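KmHsv2 (Kluyveromyces marxianus, PDB 3VU4) probably binds phosphoinositides through a seven-bladed beta-propeller of the Atg18-like PROPPIN family. Local coordinates at residues Arg110-Val115 / Cys143-Gly148; Phe42-Val47 / Trp86-Lys91; Thr218-Phe223 / His265-Phe270. All coordinates share one frame; numbering follows the deposited sequence.

Contact 1: Arg110-Val115 / Cys143-Gly148; sequences REFIVV and CEFSNG. With SO4 (sulfate ion), chain I; SO4 (sulfate ion), chain J.
Val114 sets a methyl over one face of the Phe145 ring, and this is the tight part of the contact between two neighbouring propeller blades. Its CG2 lies 3.9 Å from the ring centroid and 21° off the ring normal, a CH-pi contact displaced toward the rim beside CG. Val114 turns CG1 anti to its own backbone N (chi1 -176°), which brings CG2 round to the aromatic face. At the far end of the ring, Phe145 CZ meets Phe112 CD2 at 3.9 Å, the two side chains crossing at about a right angle. A branched valine and two flat phenylalanines suit a buried seam that no hydrogen bond spans between the two segments; Phe107 and Leu150 add to its apolar lining. An alanine in place of Phe145 would probably open a gap beneath Val114 CG2 and leave Phe112 CD2 without its aromatic neighbour.

The loop ends are looser and polar. The backbone N-H of the exposed Arg110 donates to O3 of one sulfate, N to O3 2.8 Å and nearly straight at 165°, while Asn147 N reaches O4 of a second sulfate only weakly, at 3.4 Å. Both ions probably come from the crystallisation liquor. The chemistry thus divides in two: the inner part of this seam is joined by apolar and CH-pi contact, and backbone N-H groups at the edge meet anions.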
loop_
_atom_site.group_PDB
_atom_site.type_symbol
_atom_site.label_atom_id
_atom_site.label_comp_id
_atom_site.label_asym_id
_atom_site.label_seq_id
_atom_site.Cartn_x
_atom_site.Cartn_y
_atom_site.Cartn_z
ATOM N N ARG A 110 5.112 -14.868 -6.991
ATOM C CA ARG A 110 5.515 -15.923 -7.921
ATOM C C ARG A 110 5.014 -17.288 -7.449
ATOM O O ARG A 110 5.013 -18.253 -8.208
ATOM C CB ARG A 110 7.044 -15.959 -8.076
ATOM C CG ARG A 110 7.669 -14.688 -8.667
ATOM C CD ARG A 110 9.203 -14.747 -8.632
ATOM N NE ARG A 110 9.836 -13.484 -9.018
ATOM C CZ ARG A 110 9.874 -13.004 -10.259
ATOM N NH1 ARG A 110 9.311 -13.680 -11.254
ATOM N NH2 ARG A 110 10.473 -11.844 -10.505
ATOM N N GLU A 111 4.561 -17.353 -6.202
ATOM C CA GLU A 111 4.083 -18.603 -5.624
ATOM C C GLU A 111 2.576 -18.692 -5.418
ATOM O O GLU A 111 1.956 -19.708 -5.740
ATOM C CB GLU A 111 4.732 -18.816 -4.263
ATOM C CG GLU A 111 6.163 -18.357 -4.163
ATOM C CD GLU A 111 7.104 -19.516 -3.961
ATOM O OE1 GLU A 111 7.370 -20.232 -4.952
ATOM O OE2 GLU A 111 7.560 -19.715 -2.809
ATOM N N PHE A 112 1.998 -17.628 -4.869
ATOM C CA PHE A 112 0.576 -17.613 -4.551
ATOM C C PHE A 112 -0.281 -16.544 -5.215
ATOM O O PHE A 112 0.219 -15.581 -5.800
ATOM C CB PHE A 112 0.411 -17.454 -3.046
ATOM C CG PHE A 112 1.426 -18.197 -2.250
ATOM C CD1 PHE A 112 1.243 -19.538 -1.948
ATOM C CD2 PHE A 112 2.575 -17.555 -1.803
ATOM C CE1 PHE A 112 2.191 -20.234 -1.207
ATOM C CE2 PHE A 112 3.530 -18.241 -1.061
ATOM C CZ PHE A 112 3.336 -19.585 -0.762
ATOM N N ILE A 113 -1.591 -16.749 -5.098
ATOM C CA ILE A 113 -2.599 -15.827 -5.588
ATOM C C ILE A 113 -3.568 -15.713 -4.416
ATOM O O ILE A 113 -4.371 -16.615 -4.189
ATOM C CB ILE A 113 -3.373 -16.372 -6.801
ATOM C CG1 ILE A 113 -2.424 -16.616 -7.972
ATOM C CG2 ILE A 113 -4.440 -15.369 -7.217
ATOM C CD1 ILE A 113 -3.122 -17.095 -9.238
ATOM N N VAL A 114 -3.475 -14.628 -3.655
ATOM C CA VAL A 114 -4.359 -14.441 -2.509
ATOM C C VAL A 114 -5.625 -13.734 -2.990
ATOM O O VAL A 114 -5.541 -12.716 -3.680
ATOM C CB VAL A 114 -3.658 -13.605 -1.399
ATOM C CG1 VAL A 114 -4.548 -13.497 -0.181
ATOM C CG2 VAL A 114 -2.323 -14.248 -1.027
ATOM N N VAL A 115 -6.787 -14.282 -2.632
ATOM C CA VAL A 115 -8.085 -13.729 -3.048
ATOM C C VAL A 115 -9.122 -13.716 -1.913
ATOM O O VAL A 115 -9.397 -14.757 -1.312
ATOM C CB VAL A 115 -8.698 -14.562 -4.216
ATOM C CG1 VAL A 115 -10.007 -13.938 -4.676
ATOM C CG2 VAL A 115 -7.712 -14.664 -5.369
ATOM N N CYS A 143 -7.064 -7.240 5.012
ATOM C CA CYS A 143 -6.009 -8.206 4.790
ATOM C C CYS A 143 -4.977 -7.696 3.806
ATOM O O CYS A 143 -5.303 -7.056 2.812
ATOM C CB CYS A 143 -6.586 -9.540 4.313
ATOM S SG CYS A 143 -6.833 -9.684 2.552
ATOM N N GLU A 144 -3.721 -7.964 4.107
ATOM C CA GLU A 144 -2.646 -7.546 3.238
ATOM C C GLU A 144 -1.699 -8.720 3.088
ATOM O O GLU A 144 -1.515 -9.516 4.008
ATOM C CB GLU A 144 -1.887 -6.354 3.825
ATOM C CG GLU A 144 -1.222 -5.490 2.756
ATOM C CD GLU A 144 0.124 -4.946 3.180
ATOM O OE1 GLU A 144 0.298 -4.653 4.378
ATOM O OE2 GLU A 144 1.008 -4.797 2.313
ATOM N N PHE A 145 -1.116 -8.841 1.907
ATOM C CA PHE A 145 -0.176 -9.907 1.657
ATOM C C PHE A 145 1.024 -9.313 0.967
ATOM O O PHE A 145 0.890 -8.624 -0.040
ATOM C CB PHE A 145 -0.776 -10.980 0.762
ATOM C CG PHE A 145 0.190 -12.065 0.422
ATOM C CD1 PHE A 145 0.614 -12.960 1.399
ATOM C CD2 PHE A 145 0.734 -12.155 -0.854
ATOM C CE1 PHE A 145 1.573 -13.934 1.112
ATOM C CE2 PHE A 145 1.693 -13.123 -1.154
ATOM C CZ PHE A 145 2.114 -14.014 -0.165
ATOM N N SER A 146 2.202 -9.573 1.511
ATOM C CA SER A 146 3.416 -9.053 0.906
ATOM C C SER A 146 4.620 -9.809 1.403
ATOM O O SER A 146 4.703 -10.153 2.585
ATOM C CB SER A 146 3.590 -7.564 1.229
ATOM O OG SER A 146 4.834 -7.080 0.748
ATOM N N ASN A 147 5.543 -10.084 0.487
ATOM C CA ASN A 147 6.775 -10.766 0.837
ATOM C C ASN A 147 6.518 -12.047 1.647
ATOM O O ASN A 147 7.082 -12.228 2.725
ATOM C CB ASN A 147 7.622 -9.798 1.648
ATOM C CG ASN A 147 9.082 -10.064 1.521
ATOM O OD1 ASN A 147 9.794 -9.317 0.860
ATOM N ND2 ASN A 147 9.548 -11.138 2.149
ATOM N N GLY A 148 5.649 -12.915 1.138
ATOM C CA GLY A 148 5.344 -14.161 1.822
ATOM C C GLY A 148 4.618 -14.100 3.161
ATOM O O GLY A 148 4.442 -15.133 3.814
HETATM S S SO4 I . 7.731 -13.753 -4.742
HETATM O O1 SO4 I . 8.421 -14.760 -5.569
HETATM O O2 SO4 I . 8.700 -12.732 -4.304
HETATM O O3 SO4 I . 6.675 -13.102 -5.531
HETATM O O4 SO4 I . 7.134 -14.413 -3.567
HETATM S S SO4 J . 6.235 -10.393 -3.069
HETATM O O1 SO4 J . 6.422 -11.768 -2.564
HETATM O O2 SO4 J . 7.187 -9.480 -2.411
HETATM O O3 SO4 J . 6.466 -10.385 -4.515
HETATM O O4 SO4 J . 4.851 -9.952 -2.804
#

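Contact 2: Phe42-Val47 / Trp86-Lys91; sequences FEIYNV and WDDVKK
Phe42 and Asp88 carry most of this contact, which joins the first two blades of the beta-propeller. Phe42 stands on strand 41-47, the third strand of its four-stranded antiparallel sheet, and Asp88 follows directly on the third strand of the next sheet, 82-87. The phenylalanine places CG between its backbone N and carbonyl carbon (chi1 79°), and from there the ring extends toward the second blade. It presents its edge: Asp88 OD1 lies in the ring plane, 3.6 Å from Phe42 CZ and 3.9 Å from Phe42 CE1, with ring and carboxylate planes 48° apart. No hydrogen bond is made here, but the C-H edge of a benzene ring is its electropositive part, so a carboxylate oxygen is probably more welcome there than over the face. An aromatic residue can in this way serve the apolar interior and still tolerate a buried acid.

The second carboxylate oxygen turns to the same strand two residues on, at Ile44. Asp88 OD2 sits 4.0 Å from Ile44 CD1, the isoleucine and the aspartate coming from opposite directions, while Met54 and Val73 add apolar surroundings to the acid.

Trp86 is the third partner. Its NE1 lies near the plane of the Phe42 ring, 4.4 Å from Phe42 CE2, a looser approach. Phe75 meets the indole within its own blade, and the backbone of Lys91 curls back over one face of it.

In the same turn, Asp87 forms an Asx motif: Lys90 N donates to Asp87 OD1 at 2.9 Å, arriving from above the carboxylate plane, 51° out of it.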
loop_
_atom_site.group_PDB
_atom_site.type_symbol
_atom_site.label_atom_id
_atom_site.label_comp_id
_atom_site.label_asym_id
_atom_site.label_seq_id
_atom_site.Cartn_x
_atom_site.Cartn_y
_atom_site.Cartn_z
ATOM N N PHE A 42 -6.516 -1.512 -20.007
ATOM C CA PHE A 42 -5.684 -1.486 -18.818
ATOM C C PHE A 42 -4.332 -0.984 -19.305
ATOM O O PHE A 42 -3.904 -1.311 -20.406
ATOM C CB PHE A 42 -5.618 -2.864 -18.120
ATOM C CG PHE A 42 -4.678 -3.872 -18.743
ATOM C CD1 PHE A 42 -3.294 -3.723 -18.653
ATOM C CD2 PHE A 42 -5.185 -5.031 -19.333
ATOM C CE1 PHE A 42 -2.429 -4.723 -19.133
ATOM C CE2 PHE A 42 -4.326 -6.031 -19.813
ATOM C CZ PHE A 42 -2.951 -5.875 -19.713
ATOM N N GLU A 43 -3.689 -0.146 -18.501
ATOM C CA GLU A 43 -2.411 0.444 -18.863
ATOM C C GLU A 43 -1.406 0.166 -17.761
ATOM O O GLU A 43 -1.784 -0.020 -16.605
ATOM C CB GLU A 43 -2.573 1.955 -19.013
ATOM C CG GLU A 43 -3.853 2.375 -19.724
ATOM C CD GLU A 43 -3.752 2.243 -21.233
ATOM O OE1 GLU A 43 -4.797 2.347 -21.918
ATOM O OE2 GLU A 43 -2.620 2.045 -21.729
ATOM N N ILE A 44 -0.128 0.146 -18.120
ATOM C CA ILE A 44 0.930 -0.092 -17.153
ATOM C C ILE A 44 2.006 0.961 -17.351
ATOM O O ILE A 44 2.374 1.273 -18.483
ATOM C CB ILE A 44 1.555 -1.488 -17.329
ATOM C CG1 ILE A 44 0.483 -2.562 -17.132
ATOM C CG2 ILE A 44 2.680 -1.689 -16.316
ATOM C CD1 ILE A 44 0.966 -3.966 -17.439
ATOM N N TYR A 45 2.499 1.515 -16.248
ATOM C CA TYR A 45 3.532 2.539 -16.310
ATOM C C TYR A 45 4.677 2.247 -15.361
ATOM O O TYR A 45 4.574 1.408 -14.465
ATOM C CB TYR A 45 2.974 3.911 -15.918
ATOM C CG TYR A 45 1.687 4.315 -16.596
ATOM C CD1 TYR A 45 0.464 3.726 -16.237
ATOM C CD2 TYR A 45 1.686 5.293 -17.596
ATOM C CE1 TYR A 45 -0.725 4.105 -16.858
ATOM C CE2 TYR A 45 0.507 5.678 -18.223
ATOM C CZ TYR A 45 -0.693 5.084 -17.851
ATOM O OH TYR A 45 -1.856 5.485 -18.462
ATOM N N ASN A 46 5.777 2.952 -15.575
ATOM C CA ASN A 46 6.922 2.858 -14.697
ATOM C C ASN A 46 6.644 4.048 -13.796
ATOM O O ASN A 46 6.208 5.088 -14.290
ATOM C CB ASN A 46 8.207 3.096 -15.470
ATOM C CG ASN A 46 9.138 1.931 -15.392
ATOM O OD1 ASN A 46 8.830 0.851 -15.895
ATOM N ND2 ASN A 46 10.284 2.126 -14.745
ATOM N N VAL A 47 6.859 3.917 -12.493
ATOM C CA VAL A 47 6.590 5.045 -11.606
ATOM C C VAL A 47 7.751 6.033 -11.541
ATOM O O VAL A 47 7.536 7.238 -11.411
ATOM C CB VAL A 47 6.219 4.581 -10.184
ATOM C CG1 VAL A 47 4.937 3.769 -10.231
ATOM C CG2 VAL A 47 7.330 3.758 -9.599
ATOM N N TRP A 86 -3.879 -13.359 -16.723
ATOM C CA TRP A 86 -3.659 -13.089 -18.144
ATOM C C TRP A 86 -2.201 -12.877 -18.529
ATOM O O TRP A 86 -1.404 -12.379 -17.736
ATOM C CB TRP A 86 -4.508 -11.871 -18.530
ATOM C CG TRP A 86 -4.261 -11.249 -19.872
ATOM C CD1 TRP A 86 -3.241 -10.403 -20.214
ATOM C CD2 TRP A 86 -5.120 -11.324 -21.016
ATOM N NE1 TRP A 86 -3.419 -9.939 -21.500
ATOM C CE2 TRP A 86 -4.561 -10.492 -22.014
ATOM C CE3 TRP A 86 -6.304 -12.017 -21.297
ATOM C CZ2 TRP A 86 -5.158 -10.326 -23.269
ATOM C CZ3 TRP A 86 -6.896 -11.853 -22.546
ATOM C CH2 TRP A 86 -6.318 -11.016 -23.518
ATOM N N ASP A 87 -1.864 -13.265 -19.757
ATOM C CA ASP A 87 -0.506 -13.131 -20.272
ATOM C C ASP A 87 -0.397 -11.863 -21.117
ATOM O O ASP A 87 -1.145 -11.675 -22.075
ATOM C CB ASP A 87 -0.143 -14.359 -21.116
ATOM C CG ASP A 87 1.353 -14.467 -21.387
ATOM O OD1 ASP A 87 1.940 -13.505 -21.927
ATOM O OD2 ASP A 87 1.941 -15.522 -21.058
ATOM N N ASP A 88 0.543 -11.001 -20.748
ATOM C CA ASP A 88 0.779 -9.736 -21.434
ATOM C C ASP A 88 1.199 -9.866 -22.884
ATOM O O ASP A 88 0.526 -9.368 -23.783
ATOM C CB ASP A 88 1.857 -8.937 -20.712
ATOM C CG ASP A 88 1.282 -7.878 -19.819
ATOM O OD1 ASP A 88 0.312 -7.220 -20.246
ATOM O OD2 ASP A 88 1.805 -7.694 -18.701
ATOM N N VAL A 89 2.339 -10.518 -23.093
ATOM C CA VAL A 89 2.903 -10.712 -24.422
ATOM C C VAL A 89 2.107 -11.675 -25.305
ATOM O O VAL A 89 2.058 -11.500 -26.520
ATOM C CB VAL A 89 4.386 -11.172 -24.313
ATOM C CG1 VAL A 89 4.530 -12.234 -23.237
ATOM C CG2 VAL A 89 4.871 -11.699 -25.648
ATOM N N LYS A 90 1.473 -12.678 -24.701
ATOM C CA LYS A 90 0.682 -13.638 -25.470
ATOM C C LYS A 90 -0.798 -13.274 -25.529
ATOM O O LYS A 90 -1.587 -14.006 -26.120
ATOM C CB LYS A 90 0.812 -15.045 -24.880
ATOM C CG LYS A 90 2.182 -15.692 -25.037
ATOM C CD LYS A 90 2.126 -17.156 -24.615
ATOM C CE LYS A 90 3.429 -17.890 -24.911
ATOM N NZ LYS A 90 3.308 -19.352 -24.621
ATOM N N LYS A 91 -1.167 -12.147 -24.922
ATOM C CA LYS A 91 -2.557 -11.687 -24.893
ATOM C C LYS A 91 -3.503 -12.873 -24.727
ATOM O O LYS A 91 -4.481 -13.009 -25.465
ATOM C CB LYS A 91 -2.917 -10.953 -26.187
ATOM C CG LYS A 91 -1.943 -9.878 -26.645
ATOM C CD LYS A 91 -2.631 -8.972 -27.671
ATOM C CE LYS A 91 -1.662 -8.375 -28.686
ATOM N NZ LYS A 91 -0.574 -7.569 -28.074
#

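Contact 3: Thr218-Phe223 / His265-Phe270; sequences TIIRVF and HVFEIF. With SO4 (sulfate ion), chain E.
Strands 219-224 and 263-268 run in the same general direction with Ile220 facing Phe267 and Val222 facing Ile269, their backbones well apart: the CA atoms of Val222 and Ile269 are 8.4 Å from each other, too far for main-chain hydrogen bonds. Each is the third strand of its own blade, so the meeting is one of sheet upon sheet, made by side chains.

Ile220 reaches across with its longer branch. CG1 is anti to the carbonyl carbon (chi1 -67°) and the chain continues extended, bringing CD1 to 3.7 Å from Phe267 CE2 and 4.1 Å from Phe267 CZ; the two side chains cross at about a right angle. Phe267 also meets the ring of Phe234, and Val257 touches both Ile220 and Phe267. Further along, Val222 CG2, in its strand, and Ile269 CG1, just past the end of strand 263-268, come to 4.4 Å, a looser fit of apolar bulk suited to a buried place. Here Met209 touches both partners.

Arg221, between the two aliphatic residues, extends away from the seam, and its NH1 donates to O1 of a sulfate at 3.1 Å, almost straight at 175°, with the oxygen in the guanidinium plane. Its NE forms a salt bridge with Glu233. His194, Thr195, Asn196 and Ser214 also bind the ion, which probably came from the crystallisation liquor.

Phe234, Arg235 and Arg236, on strand 230-235 and just past it, belong to the Phe-Arg-Arg-Gly motif by which PROPPINs bind phosphoinositides. The sulfate may mark a phosphate site. Behind Arg221 the side chains that meet between the segments are apolar, while Arg232 NE adds a polar tie across the seam to the carbonyl of Ile269.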
loop_
_atom_site.group_PDB
_atom_site.type_symbol
_atom_site.label_atom_id
_atom_site.label_comp_id
_atom_site.label_asym_id
_atom_site.label_seq_id
_atom_site.Cartn_x
_atom_site.Cartn_y
_atom_site.Cartn_z
ATOM N N THR A 218 -7.036 8.295 16.498
ATOM C CA THR A 218 -6.004 9.266 16.809
ATOM C C THR A 218 -4.616 8.606 16.857
ATOM O O THR A 218 -3.594 9.286 16.905
ATOM C CB THR A 218 -6.329 9.908 18.164
ATOM O OG1 THR A 218 -5.117 10.239 18.859
ATOM C CG2 THR A 218 -7.146 8.926 19.004
ATOM N N ILE A 219 -4.595 7.281 16.796
ATOM C CA ILE A 219 -3.357 6.532 16.904
ATOM C C ILE A 219 -3.001 5.586 15.778
ATOM O O ILE A 219 -3.857 4.872 15.259
ATOM C CB ILE A 219 -3.378 5.702 18.200
ATOM C CG1 ILE A 219 -3.612 6.607 19.408
ATOM C CG2 ILE A 219 -2.084 4.956 18.372
ATOM C CD1 ILE A 219 -3.849 5.843 20.716
ATOM N N ILE A 220 -1.725 5.614 15.399
ATOM C CA ILE A 220 -1.181 4.721 14.387
ATOM C C ILE A 220 -0.150 3.859 15.149
ATOM O O ILE A 220 0.629 4.379 15.956
ATOM C CB ILE A 220 -0.480 5.495 13.254
ATOM C CG1 ILE A 220 -1.507 6.307 12.462
ATOM C CG2 ILE A 220 0.235 4.523 12.321
ATOM C CD1 ILE A 220 -0.917 7.144 11.339
ATOM N N ARG A 221 -0.165 2.546 14.926
ATOM C CA ARG A 221 0.754 1.651 15.623
ATOM C C ARG A 221 1.622 0.812 14.705
ATOM O O ARG A 221 1.224 0.463 13.589
ATOM C CB ARG A 221 -0.008 0.712 16.562
ATOM C CG ARG A 221 -0.811 1.430 17.625
ATOM C CD ARG A 221 -1.326 0.484 18.704
ATOM N NE ARG A 221 -1.862 1.239 19.833
ATOM C CZ ARG A 221 -3.159 1.441 20.069
ATOM N NH1 ARG A 221 -4.087 0.930 19.262
ATOM N NH2 ARG A 221 -3.532 2.196 21.093
ATOM N N VAL A 222 2.820 0.487 15.187
ATOM C CA VAL A 222 3.735 -0.329 14.418
ATOM C C VAL A 222 4.167 -1.503 15.273
ATOM O O VAL A 222 4.618 -1.309 16.405
ATOM C CB VAL A 222 4.981 0.459 13.999
ATOM C CG1 VAL A 222 5.832 -0.398 13.081
ATOM C CG2 VAL A 222 4.583 1.748 13.306
ATOM N N PHE A 223 4.024 -2.712 14.734
ATOM C CA PHE A 223 4.399 -3.934 15.443
ATOM C C PHE A 223 5.406 -4.746 14.642
ATOM O O PHE A 223 5.478 -4.619 13.418
ATOM C CB PHE A 223 3.183 -4.848 15.689
ATOM C CG PHE A 223 2.006 -4.172 16.357
ATOM C CD1 PHE A 223 1.088 -3.429 15.608
ATOM C CD2 PHE A 223 1.804 -4.295 17.731
ATOM C CE1 PHE A 223 -0.017 -2.822 16.218
ATOM C CE2 PHE A 223 0.701 -3.691 18.354
ATOM C CZ PHE A 223 -0.211 -2.953 17.595
ATOM N N HIS A 265 1.253 13.370 5.654
ATOM C CA HIS A 265 1.988 13.355 6.921
ATOM C C HIS A 265 3.077 12.286 6.874
ATOM O O HIS A 265 2.908 11.233 6.252
ATOM C CB HIS A 265 1.057 13.017 8.091
ATOM C CG HIS A 265 -0.182 13.857 8.156
ATOM N ND1 HIS A 265 -0.220 15.087 8.778
ATOM C CD2 HIS A 265 -1.433 13.635 7.683
ATOM C CE1 HIS A 265 -1.439 15.585 8.685
ATOM N NE2 HIS A 265 -2.194 14.724 8.026
ATOM N N VAL A 266 4.192 12.549 7.539
ATOM C CA VAL A 266 5.277 11.588 7.578
ATOM C C VAL A 266 5.642 11.320 9.025
ATOM O O VAL A 266 5.844 12.255 9.799
ATOM C CB VAL A 266 6.521 12.105 6.843
ATOM C CG1 VAL A 266 7.687 11.151 7.066
ATOM C CG2 VAL A 266 6.219 12.250 5.353
ATOM N N PHE A 267 5.693 10.042 9.390
ATOM C CA PHE A 267 6.058 9.632 10.744
ATOM C C PHE A 267 7.402 8.918 10.656
ATOM O O PHE A 267 7.705 8.251 9.657
ATOM C CB PHE A 267 4.989 8.707 11.329
ATOM C CG PHE A 267 3.665 9.372 11.516
ATOM C CD1 PHE A 267 3.405 10.114 12.655
ATOM C CD2 PHE A 267 2.682 9.284 10.532
ATOM C CE1 PHE A 267 2.174 10.767 12.818
ATOM C CE2 PHE A 267 1.462 9.927 10.684
ATOM C CZ PHE A 267 1.205 10.670 11.828
ATOM N N GLU A 268 8.209 9.050 11.698
ATOM C CA GLU A 268 9.530 8.439 11.689
ATOM C C GLU A 268 9.666 7.210 12.581
ATOM O O GLU A 268 9.499 7.306 13.799
ATOM C CB GLU A 268 10.563 9.501 12.084
ATOM C CG GLU A 268 11.982 8.982 12.314
ATOM C CD GLU A 268 12.940 10.100 12.695
ATOM O OE1 GLU A 268 13.422 10.812 11.787
ATOM O OE2 GLU A 268 13.195 10.281 13.906
ATOM N N ILE A 269 9.967 6.060 11.975
ATOM C CA ILE A 269 10.164 4.818 12.728
ATOM C C ILE A 269 11.596 4.780 13.304
ATOM O O ILE A 269 11.815 4.395 14.459
ATOM C CB ILE A 269 9.901 3.572 11.843
ATOM C CG1 ILE A 269 8.388 3.329 11.724
ATOM C CG2 ILE A 269 10.575 2.341 12.437
ATOM C CD1 ILE A 269 7.648 4.346 10.875
ATOM N N PHE A 270 12.571 5.170 12.495
ATOM C CA PHE A 270 13.950 5.243 12.964
ATOM C C PHE A 270 14.671 6.289 12.128
ATOM O O PHE A 270 14.330 6.487 10.957
ATOM C CB PHE A 270 14.645 3.869 12.899
ATOM C CG PHE A 270 14.989 3.392 11.510
ATOM C CD1 PHE A 270 16.102 3.896 10.839
ATOM C CD2 PHE A 270 14.236 2.382 10.900
ATOM C CE1 PHE A 270 16.472 3.402 9.582
ATOM C CE2 PHE A 270 14.595 1.880 9.647
ATOM C CZ PHE A 270 15.719 2.395 8.987
HETATM S S SO4 E . -7.934 2.526 19.108
HETATM O O1 SO4 E . -7.126 1.427 19.671
HETATM O O2 SO4 E . -7.065 3.378 18.276
HETATM O O3 SO4 E . -9.023 1.990 18.269
HETATM O O4 SO4 E . -8.526 3.299 20.216
#

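In the fold
Followed from the N terminus, the three contacts come in series and none nests within or crosses another. Contact 2 comes first: 38 residues separate 42-47 from 86-91, and the loop it closes ties the first blade to the second. Contact 1 then closes 27 residues between 110-115 and 143-148, joining blades three and four. Contact 3 closes 41 residues between 218-223 and 265-270, joining blades five and six. The seventh sheet, 310-352, completes the propeller. Contacts 2 and 3 lie on opposite sides of the chain's centre, their centres 34 Å apart. Each contact joins a separate pair of neighbouring blades, and no two contacts touch.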